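Local coordinates for putative antioxidant defense protein Mlr4105 (Mesorhizobium loti, PDB 3C1L) that probably acts in antioxidant defence, with peroxiredoxin-type activity, as an all-helical AhpD-like protein, at residues 24-27 with 28-31; 179-182 with 183-186; 14-18 with 19-23; 83-86 with 87-91. One frame throughout, in Å; residues are numbered along the deposited sequence.

Interaction 1 (24-27 with 28-31); sequences FAKC and EEKL
F24 to L31 run as unbroken alpha helix, the last two turns of helix 18-31, and the two segments are joined by four successive i to i+4 backbone bonds. E28 N reaches F24 O at 2.9 Å, and the next two bonds, from E29 N to A25 O and from K30 N to K26 O, are regular helical bonds too, though less straight. The last, L31 N to C27 O, is short at 2.7 Å but weak, because the N-H is bent well away from the acceptor (129°) where the helix ends. The side chains divide between a solvent-facing polar side and an apolar side. On the polar side, E29 has CG beside its own backbone N (chi1 -85°), which lays the start of its chain back along the preceding turn, with CG 3.3 Å from A25 O. Its OE1 comes within 4.2 Å of K26 CG, a contact with the aliphatic part of the lysine. The charged ends do not pair: K26 NZ lies 7.0 Å from E29 OE1, because the lysine chain bends at its third and fourth torsions and returns to A22 O, where it forms a hydrogen bond. Long polar chains suit this surface. The apolar side carries F24, whose ring leads away from the following turn to pack on L16, V34, L38 and A42, and C27, small enough to be buried against V34 and L38. One turn on, L31, though exposed, extends this apolar side, its methyl CD1 lying 4.2 Å from C27 CB.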
ATOM      1  N   PHE B  24     -41.547  -6.672   6.938  1.00 27.60           N
ATOM      2  CA  PHE B  24     -41.123  -5.370   7.452  1.00 26.11           C
ATOM      3  C   PHE B  24     -41.992  -4.940   8.641  1.00 26.05           C
ATOM      4  O   PHE B  24     -41.506  -4.325   9.570  1.00 26.39           O
ATOM      5  CB  PHE B  24     -41.269  -4.322   6.329  1.00 27.44           C
ATOM      6  CG  PHE B  24     -40.174  -4.357   5.269  1.00 25.61           C
ATOM      7  CD1 PHE B  24     -39.135  -5.322   5.291  1.00 27.88           C
ATOM      8  CD2 PHE B  24     -40.187  -3.411   4.241  1.00 25.76           C
ATOM      9  CE1 PHE B  24     -38.131  -5.316   4.312  1.00 25.90           C
ATOM     10  CE2 PHE B  24     -39.189  -3.411   3.251  1.00 25.45           C
ATOM     11  CZ  PHE B  24     -38.177  -4.355   3.278  1.00 24.31           C
ATOM     12  N   ALA B  25     -43.292  -5.233   8.599  1.00 27.92           N
ATOM     13  CA  ALA B  25     -44.148  -4.985   9.771  1.00 28.14           C
ATOM     14  C   ALA B  25     -43.558  -5.667  11.019  1.00 29.75           C
ATOM     15  O   ALA B  25     -43.510  -5.072  12.106  1.00 31.60           O
ATOM     16  CB  ALA B  25     -45.581  -5.431   9.515  1.00 26.93           C
ATOM     17  N   LYS B  26     -43.044  -6.881  10.842  1.00 30.41           N
ATOM     18  CA  LYS B  26     -42.401  -7.629  11.931  1.00 30.99           C
ATOM     19  C   LYS B  26     -41.011  -7.156  12.367  1.00 33.56           C
ATOM     20  O   LYS B  26     -40.725  -7.169  13.566  1.00 34.26           O
ATOM     21  CB  LYS B  26     -42.394  -9.124  11.598  1.00 32.89           C
ATOM     22  CG  LYS B  26     -43.818  -9.666  11.564  1.00 36.05           C
ATOM     23  CD  LYS B  26     -43.890 -11.193  11.524  1.00 47.52           C
ATOM     24  CE  LYS B  26     -44.233 -11.714  10.125  1.00 48.10           C
ATOM     25  NZ  LYS B  26     -43.273 -11.181   9.136  1.00 36.57           N
ATOM     26  N   CYS B  27     -40.145  -6.765  11.420  1.00 32.32           N
ATOM     27  CA  CYS B  27     -38.930  -6.034  11.748  1.00 31.92           C
ATOM     28  C   CYS B  27     -39.275  -4.860  12.625  1.00 32.16           C
ATOM     29  O   CYS B  27     -38.718  -4.686  13.693  1.00 33.51           O
ATOM     30  CB  CYS B  27     -38.276  -5.472  10.504  1.00 31.70           C
ATOM     31  SG  CYS B  27     -37.469  -6.676   9.500  1.00 35.85           S
ATOM     32  N   GLU B  28     -40.195  -4.034  12.154  1.00 32.13           N
ATOM     33  CA  GLU B  28     -40.560  -2.839  12.883  1.00 33.48           C
ATOM     34  C   GLU B  28     -41.125  -3.232  14.254  1.00 35.02           C
ATOM     35  O   GLU B  28     -40.750  -2.625  15.254  1.00 36.85           O
ATOM     36  CB  GLU B  28     -41.550  -2.010  12.063  1.00 32.60           C
ATOM     37  CG  GLU B  28     -42.254  -0.893  12.819  1.00 39.78           C
ATOM     38  CD  GLU B  28     -41.405   0.332  13.023  1.00 45.18           C
ATOM     39  OE1 GLU B  28     -40.616   0.670  12.106  1.00 47.06           O
ATOM     40  OE2 GLU B  28     -41.564   0.972  14.096  1.00 50.68           O
ATOM     41  N   GLU B  29     -41.998  -4.245  14.302  1.00 35.05           N
ATOM     42  CA  GLU B  29     -42.572  -4.707  15.585  1.00 35.06           C
ATOM     43  C   GLU B  29     -41.464  -5.159  16.526  1.00 34.69           C
ATOM     44  O   GLU B  29     -41.435  -4.766  17.677  1.00 35.37           O
ATOM     45  CB  GLU B  29     -43.622  -5.826  15.386  1.00 35.37           C
ATOM     46  CG  GLU B  29     -45.040  -5.293  15.072  1.00 42.60           C
ATOM     47  CD  GLU B  29     -46.137  -6.381  15.013  1.00 50.67           C
ATOM     48  OE1 GLU B  29     -45.940  -7.440  14.357  1.00 49.06           O
ATOM     49  OE2 GLU B  29     -47.218  -6.150  15.613  1.00 53.13           O
ATOM     50  N   LYS B  30     -40.516  -5.922  16.005  1.00 34.10           N
ATOM     51  CA  LYS B  30     -39.399  -6.426  16.788  1.00 35.19           C
ATOM     52  C   LYS B  30     -38.386  -5.306  17.079  1.00 36.98           C
ATOM     53  O   LYS B  30     -38.418  -4.716  18.157  1.00 41.06           O
ATOM     54  CB  LYS B  30     -38.754  -7.584  16.028  1.00 34.91           C
ATOM     55  CG  LYS B  30     -37.857  -8.498  16.824  1.00 38.35           C
ATOM     56  CD  LYS B  30     -37.766  -9.867  16.122  1.00 42.23           C
ATOM     57  CE  LYS B  30     -39.077 -10.659  16.225  1.00 47.20           C
ATOM     58  NZ  LYS B  30     -39.258 -11.564  15.060  1.00 52.55           N
ATOM     59  N   LEU B  31     -37.553  -4.961  16.095  1.00 36.75           N
ATOM     60  CA  LEU B  31     -36.443  -4.022  16.259  1.00 35.11           C
ATOM     61  C   LEU B  31     -36.828  -2.550  16.398  1.00 34.74           C
ATOM     62  O   LEU B  31     -35.974  -1.738  16.713  1.00 37.58           O
ATOM     63  CB  LEU B  31     -35.491  -4.104  15.058  1.00 35.02           C
ATOM     64  CG  LEU B  31     -35.230  -5.382  14.244  1.00 35.89           C
ATOM     65  CD1 LEU B  31     -34.753  -5.021  12.836  1.00 34.36           C
ATOM     66  CD2 LEU B  31     -34.208  -6.270  14.917  1.00 33.84           C
TER

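Interaction 2 (179-182 with 183-186); sequences PNDE and YHAM
Y183 and N180 meet because both carry CG beside the backbone N: chi1 of -54° at N180 and -76° at Y183 swing amide and ring into a crossing, their planes 87° apart. The amide oxygen N180 OD1 comes 3.4 Å from ring atom Y183 CE2, and N180 CB lies 3.8 Å from Y183 CD2. The polar end of N180 serves elsewhere: OD1 accepts from N36 N and ND2 donates to V34 O, an asparagine matched to the loop carbonyl of V34 and the N-H at the start of helix 36-40. P179, rigid and apolar, adds CB at 4.3 Å from Y183 CD2. The backbone turn is closed by Y183 N to N180 O at 3.2 Å, the donor standing above the carbonyl plane. With the ring gone, as in an alanine here, P179 CB and the N180 side chain would probably lose their partner and a gap would open beside L33 and P35. One residue on, H184 N makes a weak bond to D181 O, and D181 OD1 sits in the plane of the H184 ring at its edge, 3.8 Å from CD2. A water bridges D181 O to A185 N, which it meets at 3.0 Å. M186 is selenomethionine; its extended chain runs back past E182, with CE 3.7 Å from E182 O. D181 and H184 also pack on A102 of the second subunit. The C-terminal tail thus lies over helix 84-98 with helical torsions at 183-185 but no regular helical bonds, Y183 to M186 forming a type I beta turn.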
ATOM      1  N   PRO B 179     -27.159   4.214   6.762  1.00 28.97           N
ATOM      2  CA  PRO B 179     -27.688   3.466   7.885  1.00 28.99           C
ATOM      3  C   PRO B 179     -28.828   4.215   8.546  1.00 27.21           C
ATOM      4  O   PRO B 179     -28.894   5.441   8.464  1.00 28.26           O
ATOM      5  CB  PRO B 179     -26.477   3.365   8.837  1.00 28.28           C
ATOM      6  CG  PRO B 179     -25.675   4.595   8.568  1.00 27.62           C
ATOM      7  CD  PRO B 179     -25.994   5.032   7.147  1.00 28.97           C
ATOM      8  N   ASN B 180     -29.699   3.515   9.255  1.00 28.95           N
ATOM      9  CA  ASN B 180     -30.812   4.195   9.941  1.00 26.91           C
ATOM     10  C   ASN B 180     -30.300   5.167  11.009  1.00 28.01           C
ATOM     11  O   ASN B 180     -29.435   4.822  11.813  1.00 27.06           O
ATOM     12  CB  ASN B 180     -31.752   3.190  10.608  1.00 29.30           C
ATOM     13  CG  ASN B 180     -32.261   2.143   9.645  1.00 28.13           C
ATOM     14  OD1 ASN B 180     -31.480   1.417   9.091  1.00 24.66           O
ATOM     15  ND2 ASN B 180     -33.584   2.072   9.450  1.00 25.99           N
ATOM     16  N   ASP B 181     -30.897   6.351  11.058  1.00 28.37           N
ATOM     17  CA  ASP B 181     -30.463   7.399  11.964  1.00 31.16           C
ATOM     18  C   ASP B 181     -30.517   6.906  13.419  1.00 30.20           C
ATOM     19  O   ASP B 181     -29.736   7.369  14.258  1.00 29.58           O
ATOM     20  CB  ASP B 181     -31.320   8.669  11.760  1.00 32.05           C
ATOM     21  CG  ASP B 181     -30.760   9.920  12.515  1.00 41.79           C
ATOM     22  OD1 ASP B 181     -29.542  10.253  12.373  1.00 45.26           O
ATOM     23  OD2 ASP B 181     -31.556  10.583  13.238  1.00 45.17           O
ATOM     24  N   GLU B 182     -31.424   5.961  13.688  1.00 28.68           N
ATOM     25  CA  GLU B 182     -31.747   5.507  15.046  1.00 28.50           C
ATOM     26  C   GLU B 182     -30.640   4.690  15.696  1.00 27.14           C
ATOM     27  O   GLU B 182     -30.578   4.608  16.919  1.00 28.13           O
ATOM     28  CB  GLU B 182     -33.027   4.654  15.039  1.00 28.24           C
ATOM     29  CG  GLU B 182     -34.323   5.431  14.845  1.00 29.99           C
ATOM     30  CD  GLU B 182     -34.732   5.679  13.395  1.00 30.43           C
ATOM     31  OE1 GLU B 182     -33.981   5.338  12.444  1.00 35.52           O
ATOM     32  OE2 GLU B 182     -35.842   6.224  13.212  1.00 37.41           O
ATOM     33  N   TYR B 183     -29.811   4.064  14.879  1.00 25.74           N
ATOM     34  CA  TYR B 183     -28.663   3.307  15.361  1.00 29.19           C
ATOM     35  C   TYR B 183     -27.729   4.141  16.241  1.00 27.93           C
ATOM     36  O   TYR B 183     -27.207   3.668  17.224  1.00 28.05           O
ATOM     37  CB  TYR B 183     -27.866   2.785  14.178  1.00 30.38           C
ATOM     38  CG  TYR B 183     -28.468   1.596  13.460  1.00 30.55           C
ATOM     39  CD1 TYR B 183     -28.776   0.428  14.152  1.00 31.38           C
ATOM     40  CD2 TYR B 183     -28.617   1.594  12.082  1.00 30.59           C
ATOM     41  CE1 TYR B 183     -29.277  -0.684  13.498  1.00 29.71           C
ATOM     42  CE2 TYR B 183     -29.136   0.486  11.421  1.00 28.98           C
ATOM     43  CZ  TYR B 183     -29.460  -0.648  12.137  1.00 30.87           C
ATOM     44  OH  TYR B 183     -29.961  -1.761  11.499  1.00 33.04           O
ATOM     45  N   HIS B 184     -27.559   5.407  15.883  1.00 29.37           N
ATOM     46  CA  HIS B 184     -26.518   6.245  16.465  1.00 29.16           C
ATOM     47  C   HIS B 184     -26.640   6.376  17.964  1.00 30.09           C
ATOM     48  O   HIS B 184     -25.625   6.255  18.678  1.00 33.80           O
ATOM     49  CB  HIS B 184     -26.497   7.643  15.827  1.00 27.29           C
ATOM     50  CG  HIS B 184     -26.026   7.641  14.420  1.00 27.64           C
ATOM     51  ND1 HIS B 184     -24.853   7.022  14.031  1.00 28.90           N
ATOM     52  CD2 HIS B 184     -26.559   8.179  13.306  1.00 27.64           C
ATOM     53  CE1 HIS B 184     -24.686   7.190  12.733  1.00 32.88           C
ATOM     54  NE2 HIS B 184     -25.715   7.880  12.269  1.00 28.07           N
ATOM     55  N   ALA B 185     -27.867   6.621  18.425  1.00 28.70           N
ATOM     56  CA  ALA B 185     -28.165   6.871  19.836  1.00 28.53           C
ATOM     57  C   ALA B 185     -28.374   5.597  20.671  1.00 28.70           C
ATOM     58  O   ALA B 185     -28.399   5.687  21.890  1.00 28.81           O
ATOM     59  CB  ALA B 185     -29.372   7.769  19.951  1.00 25.68           C
HETATM   60  N   MSE B 186     -28.487   4.432  20.024  1.00 27.75           N
HETATM   61  CA  MSE B 186     -28.755   3.172  20.716  1.00 27.80           C
HETATM   62  C   MSE B 186     -27.598   2.666  21.530  1.00 28.05           C
HETATM   63  O   MSE B 186     -26.448   2.688  21.084  1.00 27.30           O
HETATM   64  CB  MSE B 186     -28.993   2.047  19.740  1.00 29.58           C
HETATM   65  CG  MSE B 186     -30.327   1.904  19.201  1.00 33.45           C
HETATM   66 SE   MSE B 186     -30.254   0.377  17.981  0.75 39.51          SE
HETATM   67  CE  MSE B 186     -31.723   1.142  16.967  1.00 29.51           C
TER
HETATM   68  O   HOH W   1     -29.923   7.944  16.690  1.00 31.73           O

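Interaction 3 (14-18 with 19-23); sequences GELSE and PTKAY
S17 is the N-cap of helix 18-31, and its side chain faces T20 across the helix's first turn. Its OG stands between the backbone N and the carbonyl carbon (chi1 55°), which turns it back to accept weakly from T20 N at 3.3 Å; the position of OG is somewhat uncertain. Serine suits a cap because its short hydroxyl can receive a first-turn N-H that lacks the usual i-4 carbonyl partner. S17 O contributes as well, bonding weakly to T20 N and accepting K21 N at 3.0 Å, nearly straight. P19 fits the first turn, where a missing N-H costs nothing. T20 OG1, beside its own backbone N, has its firm partner in D45 OD1, at the start of helix 45-60. K21 turns back toward the preceding loop. With CG beside the backbone N (chi1 -62°) and the rest of the chain extended, it runs past L16, whose CB lies 3.6 Å from K21 CG, and brings CE to 3.1 Å from L16 O. Its NZ forms a salt bridge with E18 OE2 at 3.0 Å, meeting the carboxylate from above its plane (71° out of it). E18 makes this possible by bending at its second torsion. E15 OE2 adds a long salt bridge to the same NZ at 3.6 Å, so one lysine is shared by two acids, and an acid in the first turn is likely to be favoured by the helix dipole. Alongside the charged groups, L16 and T20 cross at about a right angle, with methyl CD2 of L16 3.9 Å from CG2 of T20.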
ATOM      1  N   GLY B  14     -41.532   0.030  -7.661  1.00 33.90           N
ATOM      2  CA  GLY B  14     -42.979  -0.121  -7.528  1.00 33.66           C
ATOM      3  C   GLY B  14     -43.323  -0.453  -6.095  1.00 32.22           C
ATOM      4  O   GLY B  14     -42.500  -0.286  -5.210  1.00 33.68           O
ATOM      5  N   GLU B  15     -44.537  -0.929  -5.867  1.00 34.36           N
ATOM      6  CA  GLU B  15     -44.981  -1.308  -4.525  1.00 33.57           C
ATOM      7  C   GLU B  15     -44.261  -2.536  -3.969  1.00 32.93           C
ATOM      8  O   GLU B  15     -43.834  -3.431  -4.698  1.00 33.69           O
ATOM      9  CB  GLU B  15     -46.483  -1.588  -4.500  1.00 34.54           C
ATOM     10  CG  GLU B  15     -47.341  -0.392  -4.287  1.00 32.16           C
ATOM     11  CD  GLU B  15     -48.794  -0.782  -4.152  1.00 42.44           C
ATOM     12  OE1 GLU B  15     -49.476  -0.930  -5.195  1.00 39.51           O
ATOM     13  OE2 GLU B  15     -49.257  -0.943  -2.998  1.00 40.00           O
ATOM     14  N   LEU B  16     -44.144  -2.555  -2.651  1.00 30.96           N
ATOM     15  CA  LEU B  16     -43.676  -3.718  -1.924  1.00 29.46           C
ATOM     16  C   LEU B  16     -44.701  -4.827  -2.079  1.00 27.94           C
ATOM     17  O   LEU B  16     -45.901  -4.569  -2.103  1.00 24.88           O
ATOM     18  CB  LEU B  16     -43.534  -3.390  -0.445  1.00 28.46           C
ATOM     19  CG  LEU B  16     -42.530  -2.318  -0.051  1.00 31.91           C
ATOM     20  CD1 LEU B  16     -42.660  -2.060   1.438  1.00 30.98           C
ATOM     21  CD2 LEU B  16     -41.113  -2.738  -0.421  1.00 35.14           C
ATOM     22  N   SER B  17     -44.229  -6.064  -2.175  1.00 27.63           N
ATOM     23  CA  SER B  17     -45.147  -7.195  -2.226  1.00 26.77           C
ATOM     24  C   SER B  17     -45.809  -7.277  -0.884  1.00 26.40           C
ATOM     25  O   SER B  17     -45.274  -6.785   0.094  1.00 26.99           O
ATOM     26  CB  SER B  17     -44.403  -8.497  -2.527  1.00 28.20           C
ATOM     27  OG  SER B  17     -43.334  -8.740  -1.610  1.00 29.60           O
ATOM     28  N   GLU B  18     -46.981  -7.894  -0.816  1.00 29.37           N
ATOM     29  CA  GLU B  18     -47.655  -8.059   0.475  1.00 29.57           C
ATOM     30  C   GLU B  18     -46.859  -8.873   1.516  1.00 30.38           C
ATOM     31  O   GLU B  18     -46.938  -8.570   2.715  1.00 30.87           O
ATOM     32  CB  GLU B  18     -49.040  -8.641   0.284  1.00 30.25           C
ATOM     33  CG  GLU B  18     -50.073  -7.566  -0.063  1.00 37.23           C
ATOM     34  CD  GLU B  18     -50.228  -6.534   1.048  1.00 40.52           C
ATOM     35  OE1 GLU B  18     -49.608  -6.698   2.134  1.00 45.94           O
ATOM     36  OE2 GLU B  18     -50.974  -5.565   0.834  1.00 40.71           O
ATOM     37  N   PRO B  19     -46.116  -9.908   1.069  1.00 28.75           N
ATOM     38  CA  PRO B  19     -45.144 -10.585   1.899  1.00 28.36           C
ATOM     39  C   PRO B  19     -44.058  -9.682   2.488  1.00 27.31           C
ATOM     40  O   PRO B  19     -43.685  -9.863   3.638  1.00 29.26           O
ATOM     41  CB  PRO B  19     -44.535 -11.606   0.938  1.00 28.75           C
ATOM     42  CG  PRO B  19     -45.626 -11.940   0.023  1.00 27.16           C
ATOM     43  CD  PRO B  19     -46.528 -10.756  -0.064  1.00 29.34           C
ATOM     44  N   THR B  20     -43.555  -8.730   1.720  1.00 26.93           N
ATOM     45  CA  THR B  20     -42.510  -7.832   2.208  1.00 25.33           C
ATOM     46  C   THR B  20     -43.032  -6.789   3.177  1.00 26.04           C
ATOM     47  O   THR B  20     -42.394  -6.486   4.179  1.00 25.73           O
ATOM     48  CB  THR B  20     -41.804  -7.168   1.052  1.00 26.77           C
ATOM     49  OG1 THR B  20     -41.156  -8.195   0.300  1.00 29.42           O
ATOM     50  CG2 THR B  20     -40.759  -6.130   1.515  1.00 22.04           C
ATOM     51  N   LYS B  21     -44.197  -6.244   2.873  1.00 26.12           N
ATOM     52  CA  LYS B  21     -44.881  -5.357   3.812  1.00 27.97           C
ATOM     53  C   LYS B  21     -45.039  -6.022   5.203  1.00 28.18           C
ATOM     54  O   LYS B  21     -44.700  -5.427   6.235  1.00 27.68           O
ATOM     55  CB  LYS B  21     -46.247  -4.968   3.243  1.00 26.77           C
ATOM     56  CG  LYS B  21     -46.191  -4.184   1.923  1.00 24.39           C
ATOM     57  CD  LYS B  21     -47.581  -3.614   1.584  1.00 27.94           C
ATOM     58  CE  LYS B  21     -47.815  -3.427   0.080  1.00 26.55           C
ATOM     59  NZ  LYS B  21     -49.294  -3.269  -0.246  1.00 26.05           N
ATOM     60  N   ALA B  22     -45.530  -7.264   5.201  1.00 27.99           N
ATOM     61  CA  ALA B  22     -45.678  -8.090   6.413  1.00 26.78           C
ATOM     62  C   ALA B  22     -44.354  -8.334   7.145  1.00 26.84           C
ATOM     63  O   ALA B  22     -44.255  -8.154   8.381  1.00 26.46           O
ATOM     64  CB  ALA B  22     -46.331  -9.427   6.051  1.00 24.88           C
ATOM     65  N   TYR B  23     -43.342  -8.748   6.386  1.00 25.98           N
ATOM     66  CA  TYR B  23     -42.043  -9.029   6.923  1.00 26.37           C
ATOM     67  C   TYR B  23     -41.424  -7.813   7.613  1.00 28.04           C
ATOM     68  O   TYR B  23     -40.803  -7.926   8.679  1.00 26.13           O
ATOM     69  CB  TYR B  23     -41.102  -9.462   5.797  1.00 28.12           C
ATOM     70  CG  TYR B  23     -39.719  -9.761   6.309  1.00 29.61           C
ATOM     71  CD1 TYR B  23     -39.472 -10.880   7.106  1.00 33.37           C
ATOM     72  CD2 TYR B  23     -38.657  -8.889   6.048  1.00 31.98           C
ATOM     73  CE1 TYR B  23     -38.200 -11.129   7.593  1.00 30.10           C
ATOM     74  CE2 TYR B  23     -37.413  -9.137   6.525  1.00 31.55           C
ATOM     75  CZ  TYR B  23     -37.194 -10.250   7.290  1.00 31.27           C
ATOM     76  OH  TYR B  23     -35.948 -10.463   7.747  1.00 32.24           O
TER

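Interaction 4 (83-86 with 87-91); sequences CYYC and LTAHG
The H90 ring has C86 at its edge: C86 CA lies in the ring plane 4.0 Å from CD2, C86 O is near that plane, and C86 SG approaches edge-on, 5.4 Å from the ring centroid. F165 completes the setting with an edge-to-face contact. The Y84 and Y85 rings are met obliquely, Y84 CE1 by T88 OG1 at 3.4 Å and Y85 CE1 by the methyl of A89, a residue small enough to pack next to the ring. C83 and C86 form a CXXC motif at the start of helix 84-98, their SG atoms 3.6 Å apart and so not joined as a disulfide. Together with H90, whose ND1 bonds E71 OE1, they are consistent with the redox site of AhpD-like proteins. C83 is also the N-cap: its SG lies anti to the backbone N (chi1 -176°) and accepts from C86 N at 3.5 Å. T88 grips Y84 O twice, with OG1 donating at 2.8 Å and N at 3.2 Å. A valine in place of T88 has no hydroxyl, and Y84 O would probably be left with the backbone N-H as its one partner in this turn. L87 lays CG 3.2 Å from C83 O and faces M109 of the second subunit.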
ATOM      1  N   CYS B  83     -16.310   1.642   6.362  1.00 29.33           N
ATOM      2  CA  CYS B  83     -17.693   1.545   5.947  1.00 28.50           C
ATOM      3  C   CYS B  83     -18.655   2.192   6.948  1.00 27.76           C
ATOM      4  O   CYS B  83     -18.919   1.628   7.986  1.00 27.27           O
ATOM      5  CB  CYS B  83     -18.120   0.093   5.759  1.00 29.30           C
ATOM      6  SG  CYS B  83     -19.867  -0.016   5.112  1.00 30.65           S
ATOM      7  N   TYR B  84     -19.193   3.351   6.587  1.00 25.82           N
ATOM      8  CA  TYR B  84     -20.154   4.065   7.418  1.00 27.92           C
ATOM      9  C   TYR B  84     -21.437   3.273   7.769  1.00 28.07           C
ATOM     10  O   TYR B  84     -21.926   3.319   8.912  1.00 29.99           O
ATOM     11  CB  TYR B  84     -20.539   5.346   6.711  1.00 29.34           C
ATOM     12  CG  TYR B  84     -21.555   6.149   7.451  1.00 30.13           C
ATOM     13  CD1 TYR B  84     -21.362   6.478   8.788  1.00 29.05           C
ATOM     14  CD2 TYR B  84     -22.721   6.587   6.817  1.00 29.52           C
ATOM     15  CE1 TYR B  84     -22.301   7.209   9.484  1.00 27.39           C
ATOM     16  CE2 TYR B  84     -23.645   7.323   7.506  1.00 25.64           C
ATOM     17  CZ  TYR B  84     -23.422   7.639   8.826  1.00 27.68           C
ATOM     18  OH  TYR B  84     -24.361   8.360   9.487  1.00 29.17           O
ATOM     19  N   TYR B  85     -21.971   2.544   6.803  1.00 27.28           N
ATOM     20  CA  TYR B  85     -23.194   1.798   7.005  1.00 27.05           C
ATOM     21  C   TYR B  85     -22.964   0.776   8.104  1.00 27.28           C
ATOM     22  O   TYR B  85     -23.714   0.694   9.114  1.00 27.65           O
ATOM     23  CB  TYR B  85     -23.710   1.099   5.707  1.00 27.96           C
ATOM     24  CG  TYR B  85     -25.091   0.508   5.971  1.00 25.35           C
ATOM     25  CD1 TYR B  85     -25.244  -0.735   6.586  1.00 29.89           C
ATOM     26  CD2 TYR B  85     -26.225   1.233   5.705  1.00 26.11           C
ATOM     27  CE1 TYR B  85     -26.527  -1.227   6.902  1.00 29.31           C
ATOM     28  CE2 TYR B  85     -27.502   0.738   6.009  1.00 27.68           C
ATOM     29  CZ  TYR B  85     -27.644  -0.479   6.609  1.00 25.22           C
ATOM     30  OH  TYR B  85     -28.945  -0.915   6.910  1.00 27.77           O
ATOM     31  N   CYS B  86     -21.891   0.032   7.926  1.00 26.97           N
ATOM     32  CA  CYS B  86     -21.665  -1.138   8.712  1.00 28.75           C
ATOM     33  C   CYS B  86     -21.104  -0.816  10.042  1.00 29.37           C
ATOM     34  O   CYS B  86     -21.462  -1.482  11.017  1.00 29.28           O
ATOM     35  CB  CYS B  86     -20.762  -2.103   7.985  1.00 29.79           C
ATOM     36  SG  CYS B  86     -21.581  -2.875   6.548  1.00 38.95           S
ATOM     37  N   LEU B  87     -20.279   0.231  10.116  1.00 28.30           N
ATOM     38  CA  LEU B  87     -19.775   0.655  11.404  1.00 27.95           C
ATOM     39  C   LEU B  87     -20.894   1.171  12.326  1.00 27.45           C
ATOM     40  O   LEU B  87     -20.901   0.895  13.535  1.00 24.45           O
ATOM     41  CB  LEU B  87     -18.653   1.682  11.240  1.00 28.56           C
ATOM     42  CG  LEU B  87     -17.344   1.118  10.695  1.00 25.12           C
ATOM     43  CD1 LEU B  87     -16.342   2.217  10.323  1.00 26.23           C
ATOM     44  CD2 LEU B  87     -16.720   0.137  11.717  1.00 24.17           C
ATOM     45  N   THR B  88     -21.835   1.902  11.735  1.00 26.48           N
ATOM     46  CA  THR B  88     -23.009   2.364  12.429  1.00 25.43           C
ATOM     47  C   THR B  88     -23.908   1.230  12.964  1.00 27.37           C
ATOM     48  O   THR B  88     -24.277   1.238  14.147  1.00 27.61           O
ATOM     49  CB  THR B  88     -23.805   3.312  11.521  1.00 24.90           C
ATOM     50  OG1 THR B  88     -23.007   4.454  11.277  1.00 25.33           O
ATOM     51  CG2 THR B  88     -25.155   3.751  12.143  1.00 25.17           C
ATOM     52  N   ALA B  89     -24.257   0.288  12.088  1.00 27.47           N
ATOM     53  CA  ALA B  89     -25.233  -0.758  12.344  1.00 26.12           C
ATOM     54  C   ALA B  89     -24.712  -1.869  13.238  1.00 26.73           C
ATOM     55  O   ALA B  89     -25.402  -2.318  14.143  1.00 28.06           O
ATOM     56  CB  ALA B  89     -25.722  -1.342  11.001  1.00 25.91           C
ATOM     57  N   HIS B  90     -23.474  -2.295  12.981  1.00 28.55           N
ATOM     58  CA  HIS B  90     -22.848  -3.387  13.708  1.00 29.19           C
ATOM     59  C   HIS B  90     -22.078  -2.878  14.932  1.00 27.37           C
ATOM     60  O   HIS B  90     -21.938  -3.595  15.910  1.00 30.69           O
ATOM     61  CB  HIS B  90     -22.029  -4.243  12.747  1.00 27.79           C
ATOM     62  CG  HIS B  90     -22.873  -4.852  11.661  1.00 32.42           C
ATOM     63  ND1 HIS B  90     -23.722  -5.912  11.881  1.00 31.64           N
ATOM     64  CD2 HIS B  90     -23.073  -4.476  10.380  1.00 34.07           C
ATOM     65  CE1 HIS B  90     -24.372  -6.192  10.771  1.00 33.06           C
ATOM     66  NE2 HIS B  90     -23.995  -5.335   9.843  1.00 36.70           N
ATOM     67  N   GLY B  91     -21.629  -1.624  14.895  1.00 28.91           N
ATOM     68  CA  GLY B  91     -21.240  -0.906  16.102  1.00 26.34           C
ATOM     69  C   GLY B  91     -22.330  -0.935  17.166  1.00 24.89           C
ATOM     70  O   GLY B  91     -22.062  -1.297  18.312  1.00 24.14           O
TER

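How the interactions relate
Interactions 1 and 3 lie on one surface helix, 18-31: interaction 3 starts it with a cap and a salt-bridge network, and interaction 1 ends it with backbone bonds and a thin apolar side. They touch where F24 CD2 packs on L16 CD1 at 4.0 Å. Interaction 4 is wholly buried, its centre about 8 Å from the centre of the chain, and depends on thiols, rings and a threonine hydroxyl instead of salt bridges. Interaction 2, partly buried, is the tail that lies against it, with P179 on the tyrosines and H184 NE2 probably hydrogen-bonded to Y84 OH. Both also meet the second subunit, whereas interactions 1 and 3 touch no other chain of the assembly.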